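Local coordinates for protein aminoglycoside N(3)-acetyltransferase (Enterobacter cloacae, PDB 6NP5) that probably acetylates the 3-amino group of 2-deoxystreptamine antibiotics such as gentamicin, kanamycin and tobramycin with acetyl-CoA, conferring resistance to them, at residues A115-S120 / Y187-L192; T168-A173 / A252-F257. All coordinates share one frame; numbering follows the deposited sequence. Where two conformers were deposited one is given.

Interaction 1: A115-S120 / Y187-L192. With 9CS ((1R,2S,3S,4R,6S)-4,6-diamino-3-[(3-amino-3-deoxy-alpha-D-glucopyranosyl)oxy]-2-hydroxycyclohexyl 2,6-diamino-2,6-dideoxy-alpha-D-glucopyranoside), chain B.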
loop_
_atom_site.group_PDB
_atom_site.type_symbol
_atom_site.label_atom_id
_atom_site.label_comp_id
_atom_site.label_asym_id
_atom_site.label_seq_id
_atom_site.Cartn_x
_atom_site.Cartn_y
_atom_site.Cartn_z
ATOM N N ALA A 115 12.546 2.135 2.637
ATOM C CA ALA A 115 13.655 1.207 2.842
ATOM C C ALA A 115 13.232 -0.216 3.188
ATOM O O ALA A 115 14.097 -1.094 3.246
ATOM C CB ALA A 115 14.506 1.757 3.984
ATOM N N HIS A 116 11.976 -0.469 3.496
ATOM C CA HIS A 116 11.540 -1.801 3.877
ATOM C C HIS A 116 11.352 -2.614 2.601
ATOM O O HIS A 116 10.474 -2.291 1.795
ATOM C CB HIS A 116 10.220 -1.678 4.626
ATOM C CG HIS A 116 9.818 -2.930 5.334
ATOM N ND1 HIS A 116 9.622 -4.130 4.678
ATOM C CD2 HIS A 116 9.526 -3.145 6.638
ATOM C CE1 HIS A 116 9.237 -5.031 5.564
ATOM N NE2 HIS A 116 9.183 -4.459 6.755
ATOM N N PRO A 117 12.145 -3.658 2.356
ATOM C CA PRO A 117 12.090 -4.276 1.024
ATOM C C PRO A 117 10.767 -4.927 0.693
ATOM O O PRO A 117 10.335 -4.888 -0.465
ATOM C CB PRO A 117 13.257 -5.278 1.045
ATOM C CG PRO A 117 14.203 -4.701 2.046
ATOM C CD PRO A 117 13.295 -4.158 3.131
ATOM N N ASP A 118 10.112 -5.543 1.674
ATOM C CA ASP A 118 8.865 -6.248 1.414
ATOM C C ASP A 118 7.666 -5.303 1.432
ATOM O O ASP A 118 6.721 -5.462 0.648
ATOM C CB ASP A 118 8.670 -7.405 2.410
ATOM C CG ASP A 118 7.552 -8.320 1.996
ATOM O OD1 ASP A 118 7.691 -9.066 0.992
ATOM O OD2 ASP A 118 6.514 -8.246 2.688
ATOM N N ALA A 119 7.670 -4.343 2.344
ATOM C CA ALA A 119 6.566 -3.400 2.521
ATOM C C ALA A 119 6.819 -2.076 1.791
ATOM O O ALA A 119 6.159 -1.081 2.077
ATOM C CB ALA A 119 6.374 -3.151 4.010
ATOM N N SER A 120 7.704 -2.063 0.799
ATOM C CA SER A 120 8.209 -0.804 0.275
ATOM C C SER A 120 7.080 0.099 -0.218
ATOM O O SER A 120 6.165 -0.332 -0.934
ATOM C CB SER A 120 9.220 -1.055 -0.856
ATOM O OG SER A 120 9.953 0.140 -1.159
ATOM N N TYR A 187 10.716 -13.278 9.009
ATOM C CA TYR A 187 11.277 -13.362 7.667
ATOM C C TYR A 187 12.542 -12.527 7.640
ATOM O O TYR A 187 12.864 -11.813 8.599
ATOM C CB TYR A 187 10.277 -12.950 6.579
ATOM C CG TYR A 187 9.663 -11.583 6.742
ATOM C CD1 TYR A 187 10.330 -10.439 6.329
ATOM C CD2 TYR A 187 8.414 -11.436 7.316
ATOM C CE1 TYR A 187 9.757 -9.181 6.467
ATOM C CE2 TYR A 187 7.825 -10.187 7.447
ATOM C CZ TYR A 187 8.498 -9.078 7.027
ATOM O OH TYR A 187 7.940 -7.823 7.149
ATOM N N SER A 188 13.289 -12.658 6.548
ATOM C CA SER A 188 14.576 -12.000 6.429
ATOM C C SER A 188 14.639 -11.250 5.110
ATOM O O SER A 188 14.196 -11.756 4.068
ATOM C CB SER A 188 15.727 -12.997 6.445
ATOM O OG SER A 188 15.755 -13.739 7.655
ATOM N N MET A 189 15.213 -10.053 5.160
ATOM C CA MET A 189 15.371 -9.219 3.979
ATOM C C MET A 189 16.821 -8.772 3.842
ATOM O O MET A 189 17.486 -8.469 4.844
ATOM C CB MET A 189 14.497 -7.967 4.037
ATOM C CG MET A 189 13.021 -8.279 3.953
ATOM S SD MET A 189 12.419 -8.797 2.374
ATOM C CE MET A 189 11.469 -10.277 2.765
ATOM N N PRO A 190 17.307 -8.662 2.614
ATOM C CA PRO A 190 18.701 -8.245 2.382
ATOM C C PRO A 190 18.738 -6.750 2.095
ATOM O O PRO A 190 18.167 -6.292 1.091
ATOM C CB PRO A 190 19.094 -9.077 1.160
ATOM C CG PRO A 190 17.815 -9.207 0.382
ATOM C CD PRO A 190 16.675 -9.142 1.371
ATOM N N LEU A 191 19.308 -5.971 3.014
ATOM C CA LEU A 191 19.345 -4.516 2.919
ATOM C C LEU A 191 20.721 -4.079 2.432
ATOM O O LEU A 191 21.696 -4.816 2.545
ATOM C CB LEU A 191 19.094 -3.879 4.303
ATOM C CG LEU A 191 17.848 -4.257 5.105
ATOM C CD1 LEU A 191 17.733 -3.382 6.347
ATOM C CD2 LEU A 191 16.642 -4.093 4.259
ATOM N N LEU A 192 20.802 -2.855 1.925
ATOM C CA LEU A 192 22.082 -2.208 1.663
ATOM C C LEU A 192 22.383 -1.251 2.798
ATOM O O LEU A 192 21.558 -0.387 3.120
ATOM C CB LEU A 192 22.048 -1.379 0.385
ATOM C CG LEU A 192 22.181 -2.050 -0.958
ATOM C CD1 LEU A 192 22.028 -0.987 -2.056
ATOM C CD2 LEU A 192 23.521 -2.742 -1.071
HETATM C C1 9CS B . -3.055 -10.807 -0.659
HETATM C C2 9CS B . -4.067 -10.573 -1.769
HETATM C C3 9CS B . -5.330 -9.997 -1.254
HETATM C C4 9CS B . -5.942 -10.890 -0.210
HETATM C C5 9CS B . -4.902 -11.260 0.862
HETATM C C6 9CS B . -5.404 -12.352 1.766
HETATM C C7 9CS B . 0.703 -8.144 1.775
HETATM C C8 9CS B . 0.727 -9.643 1.477
HETATM C C9 9CS B . -0.384 -10.012 0.486
HETATM C C10 9CS B . -1.776 -9.551 0.965
HETATM C C11 9CS B . -1.773 -8.085 1.417
HETATM C C12 9CS B . -0.643 -7.769 2.396
HETATM C C13 9CS B . 2.873 -10.680 1.666
HETATM C C14 9CS B . 4.269 -10.295 1.190
HETATM C C15 9CS B . 4.477 -10.697 -0.242
HETATM C C16 9CS B . 4.241 -12.164 -0.373
HETATM C C17 9CS B . 2.840 -12.537 0.105
HETATM C C18 9CS B . 2.516 -13.984 -0.010
HETATM N N1 9CS B . -4.370 -12.681 2.737
HETATM N N2 9CS B . -3.078 -7.790 2.023
HETATM N N3 9CS B . 1.790 -7.789 2.686
HETATM N N4 9CS B . 5.869 -10.352 -0.703
HETATM O O5 9CS B . -3.680 -11.773 0.258
HETATM O O7 9CS B . -6.246 -9.815 -2.386
HETATM O O8 9CS B . -7.051 -10.284 0.467
HETATM O O9 9CS B . -2.798 -9.603 -0.024
HETATM O O10 9CS B . -0.390 -11.418 0.327
HETATM O O11 9CS B . 1.961 -9.977 0.880
HETATM O O12 9CS B . 2.679 -12.114 1.519
HETATM O O13 9CS B . 4.364 -8.895 1.321
HETATM O O14 9CS B . 4.349 -12.584 -1.744
HETATM O O15 9CS B . 3.432 -14.746 0.681
HETATM N N6 9CS B . -3.432 -9.651 -2.770
HETATM O O HOH W 1 8.587 -5.911 9.076
#

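Interaction 2: T168-A173 / A252-F257. With 9CS ((1R,2S,3S,4R,6S)-4,6-diamino-3-[(3-amino-3-deoxy-alpha-D-glucopyranosyl)oxy]-2-hydroxycyclohexyl 2,6-diamino-2,6-dideoxy-alpha-D-glucopyranoside), chain B.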
loop_
_atom_site.group_PDB
_atom_site.type_symbol
_atom_site.label_atom_id
_atom_site.label_comp_id
_atom_site.label_asym_id
_atom_site.label_seq_id
_atom_site.Cartn_x
_atom_site.Cartn_y
_atom_site.Cartn_z
ATOM N N THR A 168 -4.623 -1.518 1.890
ATOM C CA THR A 168 -3.406 -1.756 2.656
ATOM C C THR A 168 -3.401 -1.037 3.987
ATOM O O THR A 168 -2.882 -1.567 4.972
ATOM C CB THR A 168 -2.209 -1.293 1.824
ATOM O OG1 THR A 168 -2.272 -1.910 0.539
ATOM C CG2 THR A 168 -0.907 -1.678 2.495
ATOM N N ALA A 169 -3.960 0.173 4.050
ATOM C CA ALA A 169 -3.899 0.935 5.283
ATOM C C ALA A 169 -4.574 0.214 6.432
ATOM O O ALA A 169 -4.233 0.470 7.591
ATOM C CB ALA A 169 -4.538 2.303 5.105
ATOM N N LEU A 170 -5.511 -0.685 6.147
ATOM C CA LEU A 170 -6.163 -1.425 7.229
ATOM C C LEU A 170 -5.220 -2.382 7.940
ATOM O O LEU A 170 -5.535 -2.817 9.062
ATOM C CB LEU A 170 -7.436 -2.119 6.749
ATOM C CG LEU A 170 -8.651 -1.183 6.731
ATOM C CD1 LEU A 170 -9.766 -1.803 5.936
ATOM C CD2 LEU A 170 -9.091 -0.893 8.140
ATOM N N HIS A 171 -4.050 -2.690 7.369
ATOM C CA HIS A 171 -3.059 -3.455 8.125
ATOM C C HIS A 171 -2.541 -2.675 9.327
ATOM O O HIS A 171 -2.080 -3.298 10.291
ATOM C CB HIS A 171 -1.930 -3.923 7.211
ATOM C CG HIS A 171 -2.365 -4.904 6.163
ATOM N ND1 HIS A 171 -2.972 -6.102 6.457
ATOM C CD2 HIS A 171 -2.239 -4.885 4.823
ATOM C CE1 HIS A 171 -3.235 -6.756 5.346
ATOM N NE2 HIS A 171 -2.789 -6.041 4.338
ATOM N N TYR A 172 -2.674 -1.341 9.336
ATOM C CA TYR A 172 -2.360 -0.559 10.523
ATOM C C TYR A 172 -3.347 -0.897 11.642
ATOM O O TYR A 172 -2.962 -1.027 12.807
ATOM C CB TYR A 172 -2.416 0.938 10.186
ATOM C CG TYR A 172 -2.087 1.814 11.376
ATOM C CD1 TYR A 172 -3.062 2.111 12.345
ATOM C CD2 TYR A 172 -0.802 2.340 11.576
ATOM C CE1 TYR A 172 -2.767 2.860 13.438
ATOM C CE2 TYR A 172 -0.499 3.107 12.676
ATOM C CZ TYR A 172 -1.484 3.360 13.622
ATOM O OH TYR A 172 -1.149 4.121 14.713
ATOM N N ALA A 173 -4.641 -1.001 11.311
ATOM C CA ALA A 173 -5.627 -1.363 12.323
ATOM C C ALA A 173 -5.292 -2.709 12.932
ATOM O O ALA A 173 -5.413 -2.889 14.155
ATOM C CB ALA A 173 -7.017 -1.400 11.700
ATOM N N ALA A 252 -8.127 7.856 7.787
ATOM C CA ALA A 252 -8.190 7.818 9.240
ATOM C C ALA A 252 -9.513 7.234 9.698
ATOM O O ALA A 252 -9.566 6.466 10.670
ATOM C CB ALA A 252 -7.996 9.215 9.798
ATOM N N ASP A 253 -10.592 7.547 8.987
ATOM C CA ASP A 253 -11.907 7.072 9.401
ATOM C C ASP A 253 -12.021 5.568 9.208
ATOM O O ASP A 253 -12.501 4.867 10.100
ATOM C CB ASP A 253 -12.998 7.799 8.614
ATOM C CG ASP A 253 -14.370 7.581 9.217
ATOM O OD1 ASP A 253 -14.553 7.951 10.380
ATOM O OD2 ASP A 253 -15.241 7.042 8.533
ATOM N N ILE A 254 -11.576 5.039 8.063
ATOM C CA ILE A 254 -11.705 3.593 7.865
ATOM C C ILE A 254 -10.800 2.835 8.832
ATOM O O ILE A 254 -11.175 1.767 9.326
ATOM C CB ILE A 254 -11.522 3.176 6.392
ATOM C CG1 ILE A 254 -12.017 1.748 6.179
ATOM C CG2 ILE A 254 -10.068 3.311 5.965
ATOM C CD1 ILE A 254 -12.072 1.290 4.737
ATOM N N VAL A 255 -9.610 3.366 9.126
ATOM C CA VAL A 255 -8.715 2.668 10.044
ATOM C C VAL A 255 -9.266 2.690 11.453
ATOM O O VAL A 255 -9.237 1.670 12.156
ATOM C CB VAL A 255 -7.291 3.229 9.925
ATOM C CG1 VAL A 255 -6.391 2.731 11.064
ATOM C CG2 VAL A 255 -6.736 2.834 8.581
ATOM N N SER A 256 -9.800 3.831 11.896
ATOM C CA SER A 256 -10.444 3.874 13.210
ATOM C C SER A 256 -11.606 2.895 13.278
ATOM O O SER A 256 -11.756 2.153 14.266
ATOM C CB SER A 256 -10.921 5.292 13.532
ATOM O OG SER A 256 -9.820 6.164 13.666
ATOM N N PHE A 257 -12.413 2.842 12.219
ATOM C CA PHE A 257 -13.500 1.871 12.153
ATOM C C PHE A 257 -12.955 0.458 12.263
ATOM O O PHE A 257 -13.522 -0.387 12.980
ATOM C CB PHE A 257 -14.259 2.061 10.838
ATOM C CG PHE A 257 -15.355 1.061 10.599
ATOM C CD1 PHE A 257 -15.084 -0.141 9.964
ATOM C CD2 PHE A 257 -16.667 1.329 10.972
ATOM C CE1 PHE A 257 -16.066 -1.066 9.731
ATOM C CE2 PHE A 257 -17.664 0.391 10.740
ATOM C CZ PHE A 257 -17.359 -0.798 10.111
HETATM C C1 9CS B . -3.055 -10.807 -0.659
HETATM C C2 9CS B . -4.067 -10.573 -1.769
HETATM C C3 9CS B . -5.330 -9.997 -1.254
HETATM C C4 9CS B . -5.942 -10.890 -0.210
HETATM C C5 9CS B . -4.902 -11.260 0.862
HETATM C C6 9CS B . -5.404 -12.352 1.766
HETATM C C7 9CS B . 0.703 -8.144 1.775
HETATM C C8 9CS B . 0.727 -9.643 1.477
HETATM C C9 9CS B . -0.384 -10.012 0.486
HETATM C C10 9CS B . -1.776 -9.551 0.965
HETATM C C11 9CS B . -1.773 -8.085 1.417
HETATM C C12 9CS B . -0.643 -7.769 2.396
HETATM C C13 9CS B . 2.873 -10.680 1.666
HETATM C C14 9CS B . 4.269 -10.295 1.190
HETATM C C15 9CS B . 4.477 -10.697 -0.242
HETATM C C16 9CS B . 4.241 -12.164 -0.373
HETATM C C17 9CS B . 2.840 -12.537 0.105
HETATM C C18 9CS B . 2.516 -13.984 -0.010
HETATM N N1 9CS B . -4.370 -12.681 2.737
HETATM N N2 9CS B . -3.078 -7.790 2.023
HETATM N N3 9CS B . 1.790 -7.789 2.686
HETATM N N4 9CS B . 5.869 -10.352 -0.703
HETATM O O5 9CS B . -3.680 -11.773 0.258
HETATM O O7 9CS B . -6.246 -9.815 -2.386
HETATM O O8 9CS B . -7.051 -10.284 0.467
HETATM O O9 9CS B . -2.798 -9.603 -0.024
HETATM O O10 9CS B . -0.390 -11.418 0.327
HETATM O O11 9CS B . 1.961 -9.977 0.880
HETATM O O12 9CS B . 2.679 -12.114 1.519
HETATM O O13 9CS B . 4.364 -8.895 1.321
HETATM O O14 9CS B . 4.349 -12.584 -1.744
HETATM O O15 9CS B . 3.432 -14.746 0.681
HETATM N N6 9CS B . -3.432 -9.651 -2.770
#

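Interaction 1: A115-S120 / Y187-L192
P117 lays its ring over the strand residues M189 and L191, and this overlap is a large part of the contact. Its CG meets CB of M189 at 3.8 Å and presses on CD2 of L191 at 3.3 Å, closer than two carbons usually come; the proline and leucine side chains cross at about a right angle. M189 bends at its second and third torsions, which curls the sulfur back under the loop, where SD lies 3.9 Å from CB of P117 and also touches CB of D118.

At the other end of the contact H116 and Y187 meet edge on. The tyrosine OH comes to the rim of the imidazole, near the plane of the ring, and a water bridges the two residues with bonds of 2.8 Å to NE2 of H116 and to OH of Y187. The A119 methyl sits over one imidazole face, displaced toward the rim, and the backbone N of D118 makes a weak bond to ND1 of H116.

D118 turns its carboxylate to the aminoglycoside 9CS: OD1 accepts from the amine N4 at 2.8 Å, while OD2 accepts from the neighbouring hydroxyl O13 at 2.6 Å. CG stands anti to the backbone N (chi1 -168°), which carries the carboxylate away from M189 and out to the sugar, leaving CB against the methionine. S65 also bonds OD1, probably steadying the group. The result is a bidentate carboxylate contact to an amino sugar, one neighbouring group on each oxygen, made from a loop that rests against a two-stranded antiparallel hairpin and supplies D118 to the antibiotic site.

Interaction 2: T168-A173 / A252-F257
Residues 168-173 lie against helix 251-265, with A173 and V255 the nearest backbones, their CA atoms 5.6 Å apart. V255 carries most of the contact, and its two methyls divide the work. With CG1 anti to the backbone N (chi1 168°), that methyl reaches the Y172 ring, 3.6 Å from CD1, and comes near the CB of A173. The tyrosine and valine side chains cross at about a right angle, and CG1 approaches the ring obliquely. CG2 points to A169, where it lies 3.6 Å from the carbonyl O of A169 and touches that residue's CB.

L170 splits its two methyls between the backbone and the side chain of the facing helix. CD2 rests 3.6 Å from the backbone O of I254 and also approaches CA of V255, whereas CD1 meets CD1 of I254 at 4.0 Å. Small side chains help here: CB of A173 sits 3.8 Å from the carbonyl O of V255, so the two backbones can come close. This is an apolar helix-helix interface within the antibiotic N-acetyltransferase fold, and helix 170-176 also carries the ligand-binding H171, whose side chain leaves in another direction. Helix 222-233 adds V223 and I226 against L170, and L151 of helix 146-152 touches both Y172 and V255.

H171 points away from this interface. Its NE2 accepts a bond from the amine N2 of 9CS at 2.9 Å, with the amine nitrogen at the ring edge and in its plane. E174 hydrogen-bonds ND1 on the other side of the imidazole, which helps fix the ring's rotation. H171 and T168 also belong to the acetyl-CoA site.

Overall arrangement
From the N terminus, the chain first reaches 115-120, between strands 112-113 and 121-124 at one end of the mixed sheet, and then 168-173, on helix 170-176. Next comes strand 184-193, where interaction 1 closes a loop of 66 intervening residues. Helix 251-265 closes interaction 2, with 78 residues between its segments. The segments alternate, so the two closures cross. Interaction 1 ties the loop at the edge of the mixed sheet to the two-stranded hairpin; interaction 2 joins two helices that follow strands 156-160 and 244-250. Their centres are 23 Å apart and they do not touch, yet both reach the same bound aminoglycoside.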